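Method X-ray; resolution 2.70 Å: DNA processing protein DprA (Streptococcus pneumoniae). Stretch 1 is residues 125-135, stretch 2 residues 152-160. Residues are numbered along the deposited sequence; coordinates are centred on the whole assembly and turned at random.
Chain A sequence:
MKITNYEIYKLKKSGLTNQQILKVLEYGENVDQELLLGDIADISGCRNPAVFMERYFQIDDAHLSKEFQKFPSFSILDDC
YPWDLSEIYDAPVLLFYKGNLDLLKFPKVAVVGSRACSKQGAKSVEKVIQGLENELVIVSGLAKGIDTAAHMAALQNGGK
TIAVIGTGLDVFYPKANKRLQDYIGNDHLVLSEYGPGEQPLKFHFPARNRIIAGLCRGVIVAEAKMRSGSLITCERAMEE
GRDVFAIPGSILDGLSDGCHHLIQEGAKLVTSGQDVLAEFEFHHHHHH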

# COMPACT_ATOMS: atom_id res chain seq x y z
N VAL A 125 2.57 -14.31 5.65
CA VAL A 125 1.59 -14.56 6.72
C VAL A 125 2.32 -15.07 7.96
O VAL A 125 2.09 -14.55 9.06
CB VAL A 125 0.48 -15.53 6.23
CG1 VAL A 125 -0.41 -15.98 7.37
CG2 VAL A 125 -0.35 -14.89 5.15
N GLU A 126 3.24 -16.04 7.78
CA GLU A 126 4.06 -16.63 8.84
C GLU A 126 4.89 -15.56 9.56
O GLU A 126 4.93 -15.57 10.79
CB GLU A 126 4.93 -17.75 8.28
CG GLU A 126 5.69 -18.52 9.35
CD GLU A 126 6.72 -19.53 8.87
OE1 GLU A 126 7.31 -19.33 7.78
OE2 GLU A 126 6.97 -20.50 9.61
N LYS A 127 5.51 -14.64 8.80
CA LYS A 127 6.34 -13.55 9.32
C LYS A 127 5.49 -12.57 10.16
O LYS A 127 5.88 -12.26 11.29
CB LYS A 127 7.06 -12.82 8.17
CG LYS A 127 8.06 -11.75 8.61
CD LYS A 127 8.65 -11.02 7.41
CE LYS A 127 9.56 -9.87 7.79
NZ LYS A 127 8.79 -8.65 8.12
N VAL A 128 4.33 -12.12 9.62
CA VAL A 128 3.40 -11.23 10.32
C VAL A 128 2.88 -11.89 11.63
O VAL A 128 2.90 -11.23 12.67
CB VAL A 128 2.25 -10.71 9.40
CG1 VAL A 128 1.24 -9.86 10.18
CG2 VAL A 128 2.82 -9.92 8.22
N ILE A 129 2.48 -13.18 11.58
CA ILE A 129 1.99 -13.90 12.76
C ILE A 129 3.07 -14.04 13.83
O ILE A 129 2.78 -13.80 15.01
CB ILE A 129 1.28 -15.23 12.39
CG1 ILE A 129 -0.09 -14.93 11.73
CG2 ILE A 129 1.13 -16.18 13.61
CD1 ILE A 129 -0.69 -16.07 11.04
N GLN A 130 4.32 -14.37 13.43
CA GLN A 130 5.45 -14.50 14.36
C GLN A 130 5.66 -13.20 15.13
O GLN A 130 5.81 -13.24 16.35
CB GLN A 130 6.71 -14.93 13.62
CG GLN A 130 6.81 -16.44 13.40
CD GLN A 130 7.74 -16.86 12.27
OE1 GLN A 130 8.37 -16.04 11.58
NE2 GLN A 130 7.85 -18.16 12.06
N GLY A 131 5.57 -12.06 14.43
CA GLY A 131 5.70 -10.72 14.99
C GLY A 131 4.59 -10.31 15.94
O GLY A 131 4.74 -9.32 16.67
N LEU A 132 3.45 -11.04 15.94
CA LEU A 132 2.31 -10.80 16.83
C LEU A 132 2.62 -11.25 18.27
O LEU A 132 1.98 -10.79 19.21
CB LEU A 132 1.01 -11.45 16.32
CG LEU A 132 0.37 -10.85 15.06
CD1 LEU A 132 -0.76 -11.71 14.57
CD2 LEU A 132 -0.13 -9.43 15.29
N GLU A 133 3.65 -12.12 18.43
CA GLU A 133 4.18 -12.63 19.70
C GLU A 133 3.11 -13.27 20.58
O GLU A 133 3.05 -12.99 21.78
CB GLU A 133 4.99 -11.55 20.48
CG GLU A 133 5.75 -10.53 19.63
CD GLU A 133 6.79 -9.70 20.35
OE1 GLU A 133 6.43 -8.70 21.03
OE2 GLU A 133 7.98 -10.02 20.19
N ASN A 134 2.25 -14.10 19.97
CA ASN A 134 1.14 -14.82 20.63
C ASN A 134 0.17 -13.94 21.44
O ASN A 134 -0.51 -14.45 22.33
CB ASN A 134 1.65 -16.02 21.42
CG ASN A 134 2.28 -17.09 20.58
OD1 ASN A 134 2.03 -17.23 19.37
ND2 ASN A 134 3.10 -17.89 21.21
N GLU A 135 0.09 -12.65 21.12
CA GLU A 135 -0.81 -11.70 21.78
C GLU A 135 -2.27 -11.89 21.33
O GLU A 135 -3.19 -11.47 22.04
CB GLU A 135 -0.38 -10.26 21.49
CG GLU A 135 0.74 -9.74 22.39
CD GLU A 135 0.25 -8.69 23.36
OE1 GLU A 135 0.03 -7.54 22.93
OE2 GLU A 135 0.08 -9.03 24.56
N MSE A 152 -1.10 -23.03 10.97
CA MSE A 152 0.21 -23.63 11.24
C MSE A 152 1.22 -22.67 11.89
O MSE A 152 1.97 -23.09 12.77
CB MSE A 152 0.77 -24.32 10.00
CG MSE A 152 -0.04 -25.54 9.60
SE MSE A 152 0.51 -26.32 7.94
CE MSE A 152 2.16 -26.91 8.58
N ALA A 153 1.19 -21.40 11.51
CA ALA A 153 2.06 -20.37 12.08
C ALA A 153 1.71 -20.09 13.55
O ALA A 153 2.61 -19.88 14.36
CB ALA A 153 1.98 -19.10 11.26
N ALA A 154 0.41 -20.12 13.89
CA ALA A 154 -0.09 -19.93 15.25
C ALA A 154 0.40 -21.09 16.11
O ALA A 154 0.97 -20.87 17.17
CB ALA A 154 -1.61 -19.87 15.26
N LEU A 155 0.24 -22.32 15.60
CA LEU A 155 0.62 -23.57 16.26
C LEU A 155 2.11 -23.67 16.54
O LEU A 155 2.50 -23.96 17.67
CB LEU A 155 0.12 -24.79 15.47
CG LEU A 155 -1.40 -24.92 15.31
CD1 LEU A 155 -1.75 -26.13 14.49
CD2 LEU A 155 -2.09 -24.98 16.64
N GLN A 156 2.93 -23.36 15.53
CA GLN A 156 4.38 -23.37 15.65
C GLN A 156 4.92 -22.37 16.66
O GLN A 156 5.87 -22.68 17.37
CB GLN A 156 5.05 -23.20 14.29
CG GLN A 156 5.94 -24.39 13.99
CD GLN A 156 7.25 -24.02 13.33
OE1 GLN A 156 7.28 -23.30 12.33
NE2 GLN A 156 8.36 -24.55 13.85
N ASN A 157 4.31 -21.19 16.74
CA ASN A 157 4.77 -20.16 17.67
C ASN A 157 4.43 -20.49 19.14
O ASN A 157 4.99 -19.89 20.05
CB ASN A 157 4.23 -18.78 17.26
CG ASN A 157 5.30 -17.71 17.23
OD1 ASN A 157 6.36 -17.86 16.59
ND2 ASN A 157 5.04 -16.60 17.91
N GLY A 158 3.54 -21.45 19.34
CA GLY A 158 3.05 -21.85 20.65
C GLY A 158 1.82 -21.04 21.03
O GLY A 158 1.54 -20.84 22.22
N GLY A 159 1.10 -20.56 20.01
CA GLY A 159 -0.10 -19.74 20.17
C GLY A 159 -1.40 -20.50 20.00
O GLY A 159 -1.40 -21.73 19.87
N LYS A 160 -2.51 -19.77 19.98
CA LYS A 160 -3.84 -20.37 19.88
C LYS A 160 -4.54 -20.05 18.58
O LYS A 160 -4.35 -18.96 18.05
CB LYS A 160 -4.71 -19.96 21.09
CG LYS A 160 -4.12 -20.30 22.48
CD LYS A 160 -3.78 -21.79 22.74
CE LYS A 160 -4.97 -22.72 22.89
NZ LYS A 160 -4.54 -24.13 23.10
O HOH W 1 6.79 -20.80 12.93
O HOH W 2 4.93 -19.17 13.57

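The most distinctive feature of this contact is a reciprocal pairing of two asparagines: Asn157 in the last turn of one helix, Asn134 in the loop that follows the other. Asn134 ND2 donates to the backbone oxygen Asn157 O at 3.0 Å, with a nearly straight N-H...O angle of 160°, while Asn157 ND2 returns a weak hydrogen bond to Asn134 OD1 at 3.4 Å. The Asn134 amide thus uses both its ends on one residue, reading main chain and side chain together.

Around this pair the backbone of stretch 2 leaves its helix through a Schellman motif: Gly159 N bonds back to Ala154 O (2.9 Å) and Gly158 N to Leu155 O (3.2 Å). Gly158 adopts positive phi (89°), and at these angles a CB would be jammed against the carbonyl oxygen of Asn157, so the conformation calls for glycine. Gly159 serves the contact itself. Gly159 CA lies 3.4 Å from Asn134 OD1, and an ideal CB on Gly159 would fall 2.5 Å from that same oxygen, a clash. Stretch 1 changes course through two overlapping turns, type I from Gln130 to Glu133 and type I' from Leu132 to Glu135. Glu133 and Asn134 both have positive phi, and the CA-to-CB bond of Asn134 points toward stretch 2.

Before these turns the two helices run in the same general direction, their axes inclined by 43° and 9.3 Å apart at closest approach. The small side chain of Ala153 permits a close approach, Ala153 CB lying 4.0 Å from Glu126 CA; Glu126 CA and Ala153 CA are 5.3 Å apart. The same methyl packs against Ile129, with Ile129 CG2 3.8 Å from Ala153 CB, and this apolar contact is buried. Ile129 CG2 also reaches to 4.0 Å from Ala154 N, resting against the helix backbone.

Toward the solvent, polar groups meet through water. Glu126 OE2 and Gln156 OE1 are 3.9 Å apart and, both being acceptors, they are joined by water 1, which donates to Gln156 OE1 at 2.6 Å and weakly to Glu126 OE2 at 3.3 Å. The same water accepts from Gln130 NE2 at 3.0 Å. Water 2 donates to Ala153 O at 2.6 Å and accepts a weak bond from Gln130 NE2 at 3.4 Å, so the Gln130 amide links to stretch 2 through both waters. Its aliphatic portion makes a direct contact, with Gln130 CG 3.5 Å from Asn157 OD1. Altogether the two stretches bury 422 Å², counting both sides.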